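PDB 4F1H: tyrosyl-DNA phosphodiesterase 2 from Danio rerio, which belongs to the endonuclease/exonuclease/phosphatase family, has a DNase I-like fold and is modelled with magnesium. Local coordinates for residues B[87-92]-B[113-118]; B[122-127]-B[157-162]. All blocks are in the same frame, centred on the assembly; numbering follows the deposited sequence. Where two conformers were deposited one is given.

Contact 1. Residues B[87-92]-B[113-118]; sequences ICFPTT and MTSHLE. With nucleotides of chain A.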
loop_
_atom_site.group_PDB
_atom_site.type_symbol
_atom_site.label_atom_id
_atom_site.label_comp_id
_atom_site.label_asym_id
_atom_site.label_seq_id
_atom_site.Cartn_x
_atom_site.Cartn_y
_atom_site.Cartn_z
ATOM N N ILE B 87 -17.464 -7.082 -14.737
ATOM C CA ILE B 87 -17.871 -6.986 -13.326
ATOM C C ILE B 87 -18.034 -5.487 -13.073
ATOM O O ILE B 87 -17.122 -4.707 -13.337
ATOM C CB ILE B 87 -16.782 -7.531 -12.369
ATOM C CG1 ILE B 87 -16.353 -8.983 -12.711
ATOM C CG2 ILE B 87 -17.250 -7.434 -10.907
ATOM C CD1 ILE B 87 -17.473 -9.977 -12.699
ATOM N N CYS B 88 -19.213 -5.093 -12.599
ATOM C CA CYS B 88 -19.534 -3.706 -12.278
ATOM C C CYS B 88 -18.849 -3.286 -10.970
ATOM O O CYS B 88 -18.652 -4.117 -10.074
ATOM C CB CYS B 88 -21.068 -3.602 -12.173
ATOM S SG CYS B 88 -21.714 -2.193 -11.251
ATOM N N PHE B 89 -18.431 -2.017 -10.873
ATOM C CA PHE B 89 -17.885 -1.464 -9.622
ATOM C C PHE B 89 -19.034 -0.596 -9.077
ATOM O O PHE B 89 -19.303 0.471 -9.606
ATOM C CB PHE B 89 -16.689 -0.531 -9.938
ATOM C CG PHE B 89 -15.412 -1.219 -10.308
ATOM C CD1 PHE B 89 -15.147 -2.528 -9.937
ATOM C CD2 PHE B 89 -14.461 -0.521 -11.071
ATOM C CE1 PHE B 89 -13.935 -3.158 -10.297
ATOM C CE2 PHE B 89 -13.239 -1.104 -11.420
ATOM C CZ PHE B 89 -12.975 -2.443 -11.052
ATOM N N PRO B 90 -19.767 -1.070 -8.059
ATOM C CA PRO B 90 -21.043 -0.438 -7.678
ATOM C C PRO B 90 -20.960 1.044 -7.311
ATOM O O PRO B 90 -21.928 1.775 -7.556
ATOM C CB PRO B 90 -21.489 -1.250 -6.456
ATOM C CG PRO B 90 -20.790 -2.562 -6.589
ATOM C CD PRO B 90 -19.479 -2.291 -7.296
ATOM N N THR B 91 -19.837 1.478 -6.742
ATOM C CA THR B 91 -19.733 2.875 -6.344
ATOM C C THR B 91 -18.806 3.737 -7.209
ATOM O O THR B 91 -18.431 4.858 -6.816
ATOM C CB THR B 91 -19.368 3.022 -4.823
ATOM O OG1 THR B 91 -18.216 2.229 -4.499
ATOM C CG2 THR B 91 -20.551 2.578 -3.930
ATOM N N THR B 92 -18.442 3.256 -8.400
ATOM C CA THR B 92 -17.735 4.159 -9.297
ATOM C C THR B 92 -18.565 5.385 -9.673
ATOM O O THR B 92 -19.799 5.313 -9.892
ATOM C CB THR B 92 -17.226 3.448 -10.595
ATOM O OG1 THR B 92 -16.413 4.348 -11.382
ATOM C CG2 THR B 92 -18.387 2.982 -11.468
ATOM N N MET B 113 -7.584 -9.764 -17.735
ATOM C CA MET B 113 -8.416 -8.769 -17.059
ATOM C C MET B 113 -7.870 -7.372 -17.277
ATOM O O MET B 113 -6.669 -7.172 -17.305
ATOM C CB MET B 113 -8.388 -9.011 -15.542
ATOM C CG MET B 113 -8.638 -10.458 -15.111
ATOM S SD MET B 113 -8.130 -10.710 -13.373
ATOM C CE MET B 113 -9.245 -9.580 -12.538
ATOM N N THR B 114 -8.775 -6.406 -17.438
ATOM C CA THR B 114 -8.335 -4.992 -17.470
ATOM C C THR B 114 -9.349 -4.067 -16.803
ATOM O O THR B 114 -10.558 -4.319 -16.739
ATOM C CB THR B 114 -8.012 -4.480 -18.909
ATOM O OG1 THR B 114 -7.302 -3.246 -18.831
ATOM C CG2 THR B 114 -9.269 -4.286 -19.770
ATOM N N SER B 115 -8.829 -2.949 -16.312
ATOM C CA SER B 115 -9.672 -1.929 -15.730
ATOM C C SER B 115 -8.913 -0.612 -15.806
ATOM O O SER B 115 -7.673 -0.571 -15.993
ATOM C CB SER B 115 -10.017 -2.290 -14.278
ATOM O OG SER B 115 -10.960 -1.357 -13.749
ATOM N N HIS B 116 -9.661 0.475 -15.712
ATOM C CA HIS B 116 -9.100 1.803 -15.559
ATOM C C HIS B 116 -9.631 2.214 -14.192
ATOM O O HIS B 116 -10.815 2.618 -14.075
ATOM C CB HIS B 116 -9.666 2.667 -16.684
ATOM C CG HIS B 116 -9.197 4.085 -16.684
ATOM N ND1 HIS B 116 -9.757 5.032 -17.512
ATOM C CD2 HIS B 116 -8.182 4.699 -16.032
ATOM C CE1 HIS B 116 -9.137 6.188 -17.346
ATOM N NE2 HIS B 116 -8.180 6.019 -16.447
ATOM N N LEU B 117 -8.831 2.053 -13.130
ATOM C CA LEU B 117 -9.369 2.308 -11.790
ATOM C C LEU B 117 -9.586 3.810 -11.608
ATOM O O LEU B 117 -8.959 4.646 -12.268
ATOM C CB LEU B 117 -8.421 1.830 -10.666
ATOM C CG LEU B 117 -8.088 0.330 -10.651
ATOM C CD1 LEU B 117 -7.320 -0.064 -9.354
ATOM C CD2 LEU B 117 -9.324 -0.560 -10.791
ATOM N N GLU B 118 -10.530 4.129 -10.723
ATOM C CA GLU B 118 -11.008 5.513 -10.525
ATOM C C GLU B 118 -9.835 6.510 -10.537
ATOM O O GLU B 118 -8.813 6.298 -9.843
ATOM C CB GLU B 118 -11.694 5.583 -9.160
ATOM C CG GLU B 118 -12.761 6.686 -9.056
ATOM C CD GLU B 118 -14.093 6.243 -9.622
ATOM O OE1 GLU B 118 -14.149 5.179 -10.331
ATOM O OE2 GLU B 118 -15.116 6.935 -9.352
ATOM O OP3 DT A 1 -6.817 8.232 -15.391
ATOM P P DT A 1 -5.474 8.776 -15.766
ATOM O OP1 DT A 1 -5.198 8.885 -17.190
ATOM O OP2 DT A 1 -4.352 7.924 -15.235
ATOM O "O5'" DT A 1 -5.346 10.166 -15.014
ATOM C "C5'" DT A 1 -4.290 11.048 -15.429
ATOM C "C4'" DT A 1 -4.434 12.306 -14.597
ATOM O "O4'" DT A 1 -5.568 13.031 -15.150
ATOM C "C3'" DT A 1 -4.719 12.093 -13.105
ATOM O "O3'" DT A 1 -4.150 13.190 -12.366
ATOM C "C2'" DT A 1 -6.241 12.159 -13.026
ATOM C "C1'" DT A 1 -6.533 13.216 -14.091
ATOM N N1 DT A 1 -7.919 13.156 -14.639
ATOM C C2 DT A 1 -8.740 14.250 -14.443
ATOM O O2 DT A 1 -8.384 15.265 -13.823
ATOM N N3 DT A 1 -9.996 14.106 -14.971
ATOM C C4 DT A 1 -10.514 13.023 -15.674
ATOM O O4 DT A 1 -11.677 13.020 -16.117
ATOM C C5 DT A 1 -9.582 11.920 -15.836
ATOM C C7 DT A 1 -10.011 10.665 -16.534
ATOM C C6 DT A 1 -8.345 12.023 -15.328
#

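Contact 2. Residues B[122-127]-B[157-162]; sequences NQSQER and DAEVAN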
loop_
_atom_site.group_PDB
_atom_site.type_symbol
_atom_site.label_atom_id
_atom_site.label_comp_id
_atom_site.label_asym_id
_atom_site.label_seq_id
_atom_site.Cartn_x
_atom_site.Cartn_y
_atom_site.Cartn_z
ATOM N N ASN B 122 -7.184 12.455 -5.349
ATOM C CA ASN B 122 -8.102 12.461 -4.225
ATOM C C ASN B 122 -9.171 11.361 -4.206
ATOM O O ASN B 122 -10.018 11.330 -3.303
ATOM C CB ASN B 122 -8.759 13.850 -4.061
ATOM C CG ASN B 122 -9.917 14.074 -5.016
ATOM O OD1 ASN B 122 -10.093 13.348 -6.008
ATOM N ND2 ASN B 122 -10.732 15.094 -4.718
ATOM N N GLN B 123 -9.127 10.454 -5.179
ATOM C CA GLN B 123 -10.067 9.340 -5.217
ATOM C C GLN B 123 -9.510 8.027 -4.686
ATOM O O GLN B 123 -9.973 6.931 -5.053
ATOM C CB GLN B 123 -10.632 9.179 -6.650
ATOM C CG GLN B 123 -11.440 10.399 -7.142
ATOM C CD GLN B 123 -12.657 10.631 -6.244
ATOM O OE1 GLN B 123 -13.345 9.688 -5.879
ATOM N NE2 GLN B 123 -12.899 11.888 -5.860
ATOM N N SER B 124 -8.535 8.121 -3.784
ATOM C CA SER B 124 -7.920 6.931 -3.229
ATOM C C SER B 124 -8.946 5.973 -2.588
ATOM O O SER B 124 -8.796 4.757 -2.671
ATOM C CB SER B 124 -6.807 7.340 -2.244
ATOM O OG SER B 124 -6.155 6.218 -1.678
ATOM N N GLN B 125 -9.999 6.510 -1.969
ATOM C CA GLN B 125 -10.991 5.656 -1.319
ATOM C C GLN B 125 -11.700 4.735 -2.331
ATOM O O GLN B 125 -11.720 3.496 -2.147
ATOM C CB GLN B 125 -12.034 6.480 -0.548
ATOM C CG GLN B 125 -13.161 5.621 -0.003
ATOM C CD GLN B 125 -14.076 6.367 0.970
ATOM O OE1 GLN B 125 -14.168 7.598 0.948
ATOM N NE2 GLN B 125 -14.752 5.616 1.829
ATOM N N GLU B 126 -12.242 5.307 -3.401
ATOM C CA GLU B 126 -12.972 4.465 -4.359
ATOM C C GLU B 126 -11.971 3.607 -5.139
ATOM O O GLU B 126 -12.216 2.439 -5.409
ATOM C CB GLU B 126 -13.836 5.326 -5.278
ATOM C CG GLU B 126 -14.536 4.621 -6.438
ATOM C CD GLU B 126 -15.513 3.529 -6.023
ATOM O OE1 GLU B 126 -16.011 3.513 -4.834
ATOM O OE2 GLU B 126 -15.785 2.659 -6.895
ATOM N N ARG B 127 -10.826 4.183 -5.490
ATOM C CA ARG B 127 -9.815 3.397 -6.210
ATOM C C ARG B 127 -9.398 2.161 -5.422
ATOM O O ARG B 127 -9.245 1.078 -5.986
ATOM C CB ARG B 127 -8.601 4.291 -6.562
ATOM C CG ARG B 127 -7.396 3.572 -7.106
ATOM C CD ARG B 127 -6.489 4.572 -7.755
ATOM N NE ARG B 127 -5.971 5.574 -6.804
ATOM C CZ ARG B 127 -6.301 6.873 -6.822
ATOM N NH1 ARG B 127 -7.156 7.357 -7.728
ATOM N NH2 ARG B 127 -5.732 7.715 -5.946
ATOM N N ASP B 157 2.055 3.619 -4.656
ATOM C CA ASP B 157 2.581 2.456 -3.913
ATOM C C ASP B 157 1.902 2.249 -2.570
ATOM O O ASP B 157 1.639 1.100 -2.168
ATOM C CB ASP B 157 4.082 2.570 -3.624
ATOM C CG ASP B 157 4.930 2.521 -4.861
ATOM O OD1 ASP B 157 4.417 2.200 -5.957
ATOM O OD2 ASP B 157 6.138 2.803 -4.727
ATOM N N ALA B 158 1.667 3.343 -1.842
ATOM C CA ALA B 158 1.041 3.165 -0.540
ATOM C C ALA B 158 -0.389 2.633 -0.594
ATOM O O ALA B 158 -0.862 1.980 0.343
ATOM C CB ALA B 158 1.099 4.442 0.231
ATOM N N GLU B 159 -1.093 2.896 -1.692
ATOM C CA GLU B 159 -2.470 2.418 -1.785
ATOM C C GLU B 159 -2.523 0.902 -1.817
ATOM O O GLU B 159 -3.464 0.294 -1.287
ATOM C CB GLU B 159 -3.164 3.023 -3.013
ATOM C CG GLU B 159 -3.356 4.509 -2.852
ATOM C CD GLU B 159 -3.860 5.255 -4.088
ATOM O OE1 GLU B 159 -3.885 4.689 -5.214
ATOM O OE2 GLU B 159 -4.221 6.451 -3.931
ATOM N N VAL B 160 -1.510 0.289 -2.438
ATOM C CA VAL B 160 -1.392 -1.153 -2.454
ATOM C C VAL B 160 -1.014 -1.681 -1.052
ATOM O O VAL B 160 -1.649 -2.611 -0.549
ATOM C CB VAL B 160 -0.354 -1.602 -3.492
ATOM C CG1 VAL B 160 -0.264 -3.103 -3.514
ATOM C CG2 VAL B 160 -0.790 -1.066 -4.867
ATOM N N ALA B 161 -0.002 -1.087 -0.423
ATOM C CA ALA B 161 0.337 -1.502 0.952
ATOM C C ALA B 161 -0.889 -1.356 1.858
ATOM O O ALA B 161 -1.163 -2.234 2.688
ATOM C CB ALA B 161 1.535 -0.698 1.502
ATOM N N ASN B 162 -1.643 -0.269 1.678
ATOM C CA ASN B 162 -2.819 0.009 2.516
ATOM C C ASN B 162 -4.080 -0.842 2.266
ATOM O O ASN B 162 -5.112 -0.607 2.914
ATOM C CB ASN B 162 -3.136 1.524 2.551
ATOM C CG ASN B 162 -2.006 2.338 3.195
ATOM O OD1 ASN B 162 -1.267 1.814 4.029
ATOM N ND2 ASN B 162 -1.847 3.598 2.786
#

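Contact 1. Residues B[87-92]-B[113-118]
Thr92 turns its hydroxyl anti to the backbone N (chi1 -174°), and the bend of Glu118 at chi2 (83°) swings its carboxylate back to meet it. The result is a hydrogen bond of 2.6 Å from Thr92 OG1 to Glu118 OE1. The oxygen receives it through its syn lone pair, on the side of OE2. The two side chains meet at a slant, and OG1 does the touching. Thr92 closes a type I turn that starts at Phe89, with a bond of 3.2 Å from Thr92 N to Phe89 O. Hydrogen bonds with Met94 N and Arg96 N also hold the Thr92 hydroxyl in place.

Farther back toward the strands, the Phe89 ring lies between the two segments. One edge of the ring comes up to the hydroxyl of Ser115, and Phe89 CE2 is 3.3 Å from Ser115 OG. The polar partner of that hydroxyl lies elsewhere, at Asn97 O. Leu117 CD2 adds an apolar touch, 4.0 Å from Phe89 CE2, and the two side chains cross at about a right angle.

His116 comes just beyond strand 108-114 and touches the 5' phosphate of the bound nucleotide. His116 NE2 donates to OP3 of DT1 of chain A over 2.8 Å, in the plane of the ring and at 165°.

Glu118 is buried, and its carboxylate takes further bonds from Gln130 NE2 and Gln93 N. Several donors on one carboxylate would favour its ionised form and fix its rotation. The turn and the loop after strand 108-114 are thus joined by a hydrogen bond beside an apolar contact.

Contact 2. Residues B[122-127]-B[157-162]
The guanidinium of Arg127 presents its edge to the carboxylate of Glu159, while Gln123 O lies 3.9 Å above one of its faces, toward the rim. The grip is side-on and uses two nitrogens. Arg127 NE donates to Glu159 OE1 and Arg127 NH2 to Glu159 OE2, each over 2.8 Å and at 164°. Both oxygens lie close to the guanidinium plane. The match is not fully flat, since the two planes are 29° apart. OE2 uses its syn lone pair, whereas OE1 is met on the syn side but out of the carboxylate plane.

A bend at chi3 (63°) turns the arginine head toward the neighbouring helix, and Glu159 reaches out to it with a chain extended beyond CG. Ser124 adds a third bond, with Ser124 OG 3.0 Å from Glu159 OE2. It comes from above the carboxylate plane, so OE2 takes two donors from different directions. OE1 also accepts from Arg156 N, and Arg127 NH1 bonds to Glu118 O and Cys120 O. These bonds fix the orientation of both groups, and the donors around Glu159 would favour its ionised form.

Gln123 is the N-cap residue of helix 124-140, and Ser124 and Arg127 lie in its first turn. Glu159 sits midway along the short helix 157-161. The salt bridge thus joins the start of one helix to the side of the other, while Ala158 and Ala161 of the short helix pack against another protein chain.

Overall arrangement
Both contacts are buried, but contact 1 lies nearer the centre of the chain and contact 2 farther out. Contact 1 brings together the loops that follow two strands of one sheet. Contact 2 joins two helices directly, side chain to side chain. Their chemistry differs too: contact 1 mixes an aromatic side chain with a single side-chain hydrogen bond, while contact 2 is almost wholly ionic. The two are neighbours, with centres about 14 Å apart, and helix 124-140 follows strand 108-114 in the chain. Two probable hydrogen bonds join them: Thr91 OG1 with Glu126 OE1 at 2.6 Å, and Glu118 O with Arg127 NH1 at 2.9 Å.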